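PDB 2PZH: acyl-CoA thioesterase YbgC, which hydrolyses the thioester bond of acyl-CoAs, preferring long-chain fatty acyl-CoAs and benzoyl-CoA over short ones, and may take part in phospholipid metabolism. Local coordinates for the interface of chains A and B and the interface of chains A and C. Residues are numbered along the deposited sequence; one frame, centred on the assembly and turned at random. Chains: chain A/B/C, Hypothetical protein HP_0496.

Contact 1: the interface of chains A and B. Residues chain A 28, 32, 36, 42-43; chain B 8-9, 64.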
ATOM      1  N   GLU A  28      -2.317  -8.908   9.972  1.00 11.02           N
ATOM      2  CA  GLU A  28      -1.136  -8.397  10.649  1.00 10.75           C
ATOM      3  C   GLU A  28      -1.549  -7.417  11.726  1.00  9.94           C
ATOM      4  O   GLU A  28      -1.057  -7.494  12.850  1.00  9.41           O
ATOM      5  CB  GLU A  28      -0.194  -7.715   9.664  1.00 12.27           C
ATOM      6  CG  GLU A  28       1.235  -7.582  10.164  1.00 13.26           C
ATOM      7  CD  GLU A  28       1.382  -6.688  11.369  1.00 14.25           C
ATOM      8  OE1 GLU A  28       1.975  -7.166  12.359  1.00 15.95           O
ATOM      9  OE2 GLU A  28       0.943  -5.510  11.322  1.00 14.88           O
ATOM     10  N   SER A  32      -0.556  -7.654  15.764  1.00 14.68           N
ATOM     11  CA  SER A  32       0.201  -6.590  16.433  1.00 14.54           C
ATOM     12  C   SER A  32      -0.619  -5.915  17.543  1.00 14.26           C
ATOM     13  O   SER A  32      -0.099  -5.600  18.612  1.00 14.79           O
ATOM     14  CB  SER A  32       0.715  -5.553  15.437  1.00 14.91           C
ATOM     15  OG  SER A  32       1.805  -6.077  14.677  1.00 17.48           O
ATOM     16  N   PHE A  36       0.242  -4.464  21.223  1.00 16.90           N
ATOM     17  CA  PHE A  36      -0.000  -3.055  21.554  1.00 17.12           C
ATOM     18  C   PHE A  36      -0.951  -2.900  22.746  1.00 18.56           C
ATOM     19  O   PHE A  36      -0.763  -2.001  23.584  1.00 18.13           O
ATOM     20  CB  PHE A  36      -0.550  -2.282  20.354  1.00 16.46           C
ATOM     21  CG  PHE A  36       0.388  -2.235  19.160  1.00 15.54           C
ATOM     22  CD1 PHE A  36       1.751  -2.345  19.312  1.00 15.08           C
ATOM     23  CD2 PHE A  36      -0.124  -2.026  17.881  1.00 16.22           C
ATOM     24  CE1 PHE A  36       2.610  -2.307  18.197  1.00 15.43           C
ATOM     25  CE2 PHE A  36       0.716  -1.962  16.777  1.00 15.90           C
ATOM     26  CZ  PHE A  36       2.084  -2.108  16.934  1.00 16.12           C
ATOM     27  N   PRO A  42       5.586  -6.058  19.197  1.00 23.29           N
ATOM     28  CA  PRO A  42       5.800  -7.495  18.967  1.00 23.58           C
ATOM     29  C   PRO A  42       7.234  -7.819  18.559  1.00 24.30           C
ATOM     30  O   PRO A  42       7.466  -8.595  17.627  1.00 23.74           O
ATOM     31  CB  PRO A  42       4.831  -7.815  17.832  1.00 23.49           C
ATOM     32  CG  PRO A  42       4.705  -6.544  17.078  1.00 23.63           C
ATOM     33  CD  PRO A  42       4.927  -5.409  18.049  1.00 23.05           C
ATOM     34  N   GLU A  43       8.179  -7.222  19.275  1.00 25.76           N
ATOM     35  CA  GLU A  43       9.605  -7.424  19.044  1.00 27.33           C
ATOM     36  C   GLU A  43      10.307  -7.012  20.328  1.00 27.98           C
ATOM     37  O   GLU A  43       9.721  -6.300  21.153  1.00 27.47           O
ATOM     38  CB  GLU A  43      10.085  -6.557  17.874  1.00 27.70           C
ATOM     39  CG  GLU A  43       9.614  -5.109  17.945  1.00 28.38           C
ATOM     40  CD  GLU A  43      10.176  -4.229  16.832  1.00 28.64           C
ATOM     41  OE1 GLU A  43      11.348  -3.795  16.943  1.00 29.97           O
ATOM     42  OE2 GLU A  43       9.436  -3.943  15.865  1.00 28.56           O
TER
ATOM     43  N   TYR B   8       0.893   0.821  12.122  1.00 11.55           N
ATOM     44  CA  TYR B   8       1.251  -0.595  12.027  1.00 11.89           C
ATOM     45  C   TYR B   8       2.501  -0.802  11.157  1.00 11.59           C
ATOM     46  O   TYR B   8       2.998   0.135  10.516  1.00 12.13           O
ATOM     47  CB  TYR B   8       0.051  -1.415  11.506  1.00 12.82           C
ATOM     48  CG  TYR B   8      -1.141  -1.441  12.450  1.00 12.56           C
ATOM     49  CD1 TYR B   8      -1.126  -2.223  13.617  1.00 13.14           C
ATOM     50  CD2 TYR B   8      -2.273  -0.688  12.187  1.00 12.21           C
ATOM     51  CE1 TYR B   8      -2.222  -2.249  14.492  1.00 13.54           C
ATOM     52  CE2 TYR B   8      -3.377  -0.702  13.066  1.00 13.58           C
ATOM     53  CZ  TYR B   8      -3.338  -1.483  14.214  1.00 13.71           C
ATOM     54  OH  TYR B   8      -4.416  -1.505  15.087  1.00 14.13           O
ATOM     55  N   TYR B   9       3.021  -2.025  11.149  1.00 12.55           N
ATOM     56  CA  TYR B   9       4.215  -2.310  10.362  1.00 13.54           C
ATOM     57  C   TYR B   9       4.036  -1.917   8.910  1.00 11.96           C
ATOM     58  O   TYR B   9       4.958  -1.409   8.287  1.00 13.07           O
ATOM     59  CB  TYR B   9       4.624  -3.778  10.439  1.00 15.64           C
ATOM     60  CG  TYR B   9       5.370  -4.136  11.702  1.00 16.71           C
ATOM     61  CD1 TYR B   9       4.837  -5.053  12.590  1.00 17.07           C
ATOM     62  CD2 TYR B   9       6.611  -3.564  12.009  1.00 16.15           C
ATOM     63  CE1 TYR B   9       5.495  -5.403  13.742  1.00 17.17           C
ATOM     64  CE2 TYR B   9       7.296  -3.930  13.185  1.00 17.05           C
ATOM     65  CZ  TYR B   9       6.716  -4.841  14.044  1.00 17.32           C
ATOM     66  OH  TYR B   9       7.317  -5.227  15.240  1.00 18.15           O
ATOM     67  N   LEU B  64       6.162   3.223  14.763  1.00 12.17           N
ATOM     68  CA  LEU B  64       5.408   1.999  15.100  1.00 13.13           C
ATOM     69  C   LEU B  64       4.683   2.048  16.434  1.00 13.61           C
ATOM     70  O   LEU B  64       5.286   2.351  17.479  1.00 13.36           O
ATOM     71  CB  LEU B  64       6.324   0.777  15.089  1.00 14.45           C
ATOM     72  CG  LEU B  64       5.634  -0.578  15.333  1.00 14.51           C
ATOM     73  CD1 LEU B  64       4.762  -0.996  14.140  1.00 16.43           C
ATOM     74  CD2 LEU B  64       6.639  -1.665  15.685  1.00 15.09           C
TER
HETATM   75  O   HOH W   1       1.828  -3.724  12.964  1.00 15.66           O

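Contact 2: the interface of chains A and C. Residues chain A 51-53, 119; chain C 20, 56-59.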
ATOM      1  N   ILE A  51       7.704 -14.323   9.604  1.00 18.78           N
ATOM      2  CA  ILE A  51       6.729 -15.162   8.948  1.00 18.07           C
ATOM      3  C   ILE A  51       7.460 -16.217   8.136  1.00 17.47           C
ATOM      4  O   ILE A  51       8.409 -15.910   7.403  1.00 17.24           O
ATOM      5  CB  ILE A  51       5.742 -14.291   8.119  1.00 19.05           C
ATOM      6  CG1 ILE A  51       4.638 -15.132   7.483  1.00 19.92           C
ATOM      7  CG2 ILE A  51       6.486 -13.418   7.104  1.00 19.59           C
ATOM      8  CD1 ILE A  51       3.345 -14.318   7.295  1.00 21.88           C
ATOM      9  N   ARG A  52       7.052 -17.466   8.332  1.00 16.58           N
ATOM     10  CA  ARG A  52       7.620 -18.609   7.632  1.00 17.25           C
ATOM     11  C   ARG A  52       6.750 -19.003   6.458  1.00 15.91           C
ATOM     12  O   ARG A  52       7.239 -19.292   5.379  1.00 16.08           O
ATOM     13  CB  ARG A  52       7.713 -19.830   8.558  1.00 19.00           C
ATOM     14  CG  ARG A  52       8.601 -19.675   9.770  1.00 21.52           C
ATOM     15  CD  ARG A  52      10.021 -19.393   9.347  1.00 23.62           C
ATOM     16  NE  ARG A  52      10.948 -19.592  10.451  1.00 24.76           N
ATOM     17  CZ  ARG A  52      12.196 -19.143  10.464  1.00 24.96           C
ATOM     18  NH1 ARG A  52      12.668 -18.457   9.433  1.00 24.13           N
ATOM     19  NH2 ARG A  52      12.964 -19.371  11.523  1.00 25.45           N
ATOM     20  N   SER A  53       5.443 -19.053   6.677  1.00 15.40           N
ATOM     21  CA  SER A  53       4.558 -19.554   5.645  1.00 14.91           C
ATOM     22  C   SER A  53       3.129 -19.100   5.866  1.00 13.87           C
ATOM     23  O   SER A  53       2.713 -18.809   6.983  1.00 13.46           O
ATOM     24  CB  SER A  53       4.604 -21.080   5.587  1.00 15.04           C
ATOM     25  OG  SER A  53       4.050 -21.649   6.779  1.00 17.77           O
ATOM     26  N   TYR A 119      19.595 -13.775  12.151  1.00 37.65           N
ATOM     27  CA  TYR A 119      18.370 -14.344  11.599  1.00 37.02           C
ATOM     28  C   TYR A 119      18.255 -15.820  11.990  1.00 35.98           C
ATOM     29  O   TYR A 119      17.524 -16.596  11.375  1.00 36.37           O
ATOM     30  CB  TYR A 119      18.346 -14.171  10.080  1.00 38.35           C
ATOM     31  CG  TYR A 119      16.969 -13.936   9.513  1.00 38.65           C
ATOM     32  CD1 TYR A 119      16.385 -12.677   9.564  1.00 38.89           C
ATOM     33  CD2 TYR A 119      16.252 -14.973   8.928  1.00 38.96           C
ATOM     34  CE1 TYR A 119      15.115 -12.459   9.044  1.00 38.92           C
ATOM     35  CE2 TYR A 119      14.991 -14.766   8.403  1.00 38.61           C
ATOM     36  CZ  TYR A 119      14.430 -13.511   8.463  1.00 38.79           C
ATOM     37  OH  TYR A 119      13.177 -13.307   7.944  1.00 39.00           O
TER
ATOM     38  N   HIS C  20       6.001  -8.196   4.353  1.00 10.78           N
ATOM     39  CA  HIS C  20       5.683  -9.535   3.819  1.00 12.09           C
ATOM     40  C   HIS C  20       4.648  -9.553   2.699  1.00 11.55           C
ATOM     41  O   HIS C  20       4.792 -10.301   1.738  1.00 13.02           O
ATOM     42  CB  HIS C  20       5.269 -10.504   4.930  1.00 13.64           C
ATOM     43  CG  HIS C  20       3.935 -10.200   5.539  1.00 14.84           C
ATOM     44  ND1 HIS C  20       2.833 -11.002   5.344  1.00 16.98           N
ATOM     45  CD2 HIS C  20       3.528  -9.191   6.346  1.00 13.65           C
ATOM     46  CE1 HIS C  20       1.801 -10.498   5.997  1.00 14.95           C
ATOM     47  NE2 HIS C  20       2.198  -9.410   6.626  1.00 16.05           N
ATOM     48  N   ALA C  56       2.089 -19.761   0.447  1.00 15.48           N
ATOM     49  CA  ALA C  56       3.334 -19.017   0.238  1.00 15.84           C
ATOM     50  C   ALA C  56       4.359 -19.343   1.309  1.00 16.41           C
ATOM     51  O   ALA C  56       4.005 -19.574   2.459  1.00 16.73           O
ATOM     52  CB  ALA C  56       3.067 -17.527   0.186  1.00 15.53           C
ATOM     53  N   ASP C  57       5.623 -19.372   0.907  1.00 16.28           N
ATOM     54  CA  ASP C  57       6.740 -19.621   1.806  1.00 16.80           C
ATOM     55  C   ASP C  57       7.707 -18.463   1.722  1.00 15.43           C
ATOM     56  O   ASP C  57       7.966 -17.922   0.647  1.00 14.52           O
ATOM     57  CB  ASP C  57       7.444 -20.940   1.471  1.00 19.56           C
ATOM     58  CG  ASP C  57       6.553 -22.142   1.717  1.00 22.02           C
ATOM     59  OD1 ASP C  57       6.207 -22.399   2.885  1.00 22.68           O
ATOM     60  OD2 ASP C  57       6.184 -22.819   0.737  1.00 25.55           O
ATOM     61  N   PHE C  58       8.200 -18.050   2.882  1.00 14.73           N
ATOM     62  CA  PHE C  58       9.091 -16.917   2.968  1.00 15.25           C
ATOM     63  C   PHE C  58      10.496 -17.418   3.298  1.00 16.67           C
ATOM     64  O   PHE C  58      10.667 -18.267   4.174  1.00 17.09           O
ATOM     65  CB  PHE C  58       8.592 -15.951   4.048  1.00 15.16           C
ATOM     66  CG  PHE C  58       7.258 -15.344   3.730  1.00 14.94           C
ATOM     67  CD1 PHE C  58       6.084 -16.021   4.016  1.00 14.39           C
ATOM     68  CD2 PHE C  58       7.182 -14.089   3.135  1.00 14.98           C
ATOM     69  CE1 PHE C  58       4.843 -15.470   3.720  1.00 14.08           C
ATOM     70  CE2 PHE C  58       5.953 -13.521   2.837  1.00 15.45           C
ATOM     71  CZ  PHE C  58       4.784 -14.206   3.120  1.00 15.21           C
ATOM     72  N   PHE C  59      11.487 -16.908   2.576  1.00 16.34           N
ATOM     73  CA  PHE C  59      12.857 -17.321   2.763  1.00 16.95           C
ATOM     74  C   PHE C  59      13.694 -16.096   3.118  1.00 17.07           C
ATOM     75  O   PHE C  59      13.262 -15.261   3.923  1.00 18.55           O
ATOM     76  CB  PHE C  59      13.358 -18.040   1.500  1.00 17.56           C
ATOM     77  CG  PHE C  59      12.504 -19.221   1.115  1.00 17.95           C
ATOM     78  CD1 PHE C  59      12.614 -20.427   1.805  1.00 18.95           C
ATOM     79  CD2 PHE C  59      11.586 -19.123   0.077  1.00 18.18           C
ATOM     80  CE1 PHE C  59      11.823 -21.519   1.452  1.00 18.31           C
ATOM     81  CE2 PHE C  59      10.796 -20.213  -0.281  1.00 18.91           C
ATOM     82  CZ  PHE C  59      10.920 -21.414   0.416  1.00 18.73           C
TER
HETATM   83  O   HOH W   2      12.489 -15.271   6.367  1.00 27.56           O
HETATM   84  O   HOH W   3      10.211 -20.515   5.504  1.00 31.43           O

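Contact 1: the interface of chains A and B
B:Tyr9 lays its ring obliquely alongside chain A's helix 22-36, past A:Glu28 and A:Ser32, and points its hydroxyl at A:Glu43, in a part of the two-fold interface that pairs two hot-dog subunits of the homotetramer. The ring meets a carboxylate at each end, but in different ways. At the far end the A:Glu43 carboxylate lies nearly coplanar with the ring, 8° between the planes, and B:Tyr9 OH donates a hydrogen bond to A:Glu43 OE2 (2.6 Å) on its anti lone pair. A chi1 of 47° sets the glutamate's CG between backbone N and carbonyl carbon and aims the chain at B:Tyr9; its extended run from there carries the carboxylate to the hydroxyl. At the near end A:Glu28 crosses the tyrosine at about a right angle, its carboxylate turned 70° from the ring, and OE1 sits at the ring edge, 3.6 Å from B:Tyr9 CD1. A:Ser32, one helical turn on, donates from OG to A:Glu28 OE1 and so steadies that carboxylate. Proline suits position 42 as a compact apolar prop: A:Pro42 CG touches B:Tyr9 CE1 at 3.6 Å. At the helix's C-terminal end, A:Phe36 crosses B:Tyr8 obliquely, CE2 against CD1 (3.7 Å). B:Leu64 CD1 covers one face of the B:Tyr9 ring, toward its rim, and also meets A:Phe36 CZ. A water joins A:Glu28 OE2 and A:Ser32 OG to the backbone B:Tyr9 N.

Contact 2: the interface of chains A and C
A:Ile51 and C:Phe58 form the apolar core of this patch, where strands 47-58 of two hot-dog-fold subunits of the 4-hydroxybenzoyl-CoA thioesterase family meet antiparallel about a two-fold axis. Both branches of the isoleucine touch both C:Phe58 and C:His20. CG2 stands over the centre of one face of the C:Phe58 ring, 3.9 Å from its centroid, in a CH-pi contact, and the same methyl also meets C:His20 CB. CG1, anti to the backbone N (chi1 -176°), runs toward the ring's rim, 3.8 Å from C:Phe58 CE1, and carries CD1 on to the imidazole, 3.9 Å from C:His20 ND1. A beta-branched residue suits this place, since its methyl and longer arm spread over the ring and the histidine together, while the broad phenylalanine face offers a flat surface to receive them.

A:Arg52 contributes through its main chain: C:Phe58 N donates to A:Arg52 O at 2.9 Å and 171° at the hydrogen, from above the carbonyl plane. The same carbonyl oxygen lies at the edge of the phenylalanine ring, in its plane, and is joined by a water to C:Phe58 O. Next along, A:Ser53 bridges antiparallel to C:Asp57; a small side chain here is compatible with the close approach of the strands, its CB resting 3.4 Å from C:Asp57 OD1. At the outer margin another water spans A:Tyr119 OH and C:Phe59 O, although the tyrosine is poorly ordered.

Chain A takes part in both contacts, whose centres lie about 17 Å apart. Contact 1 sets its helix 22-36 and residues 42-43 against residues 8-9 and the loop at 64 of chain B; contact 2 uses strand 47-58 from both A and C. The short stretch from 43 to 51 therefore connects one neighbour to the other. Because each interface is two-fold symmetric, the two together can build the homotetramer from a single kind of subunit. The centre of contact 2 is about 12 Å from the predicted active-site C:Asp13 and that of contact 1 about 24 Å from A:Asp13, though B:Tyr9 precedes B:Asp13 by four residues.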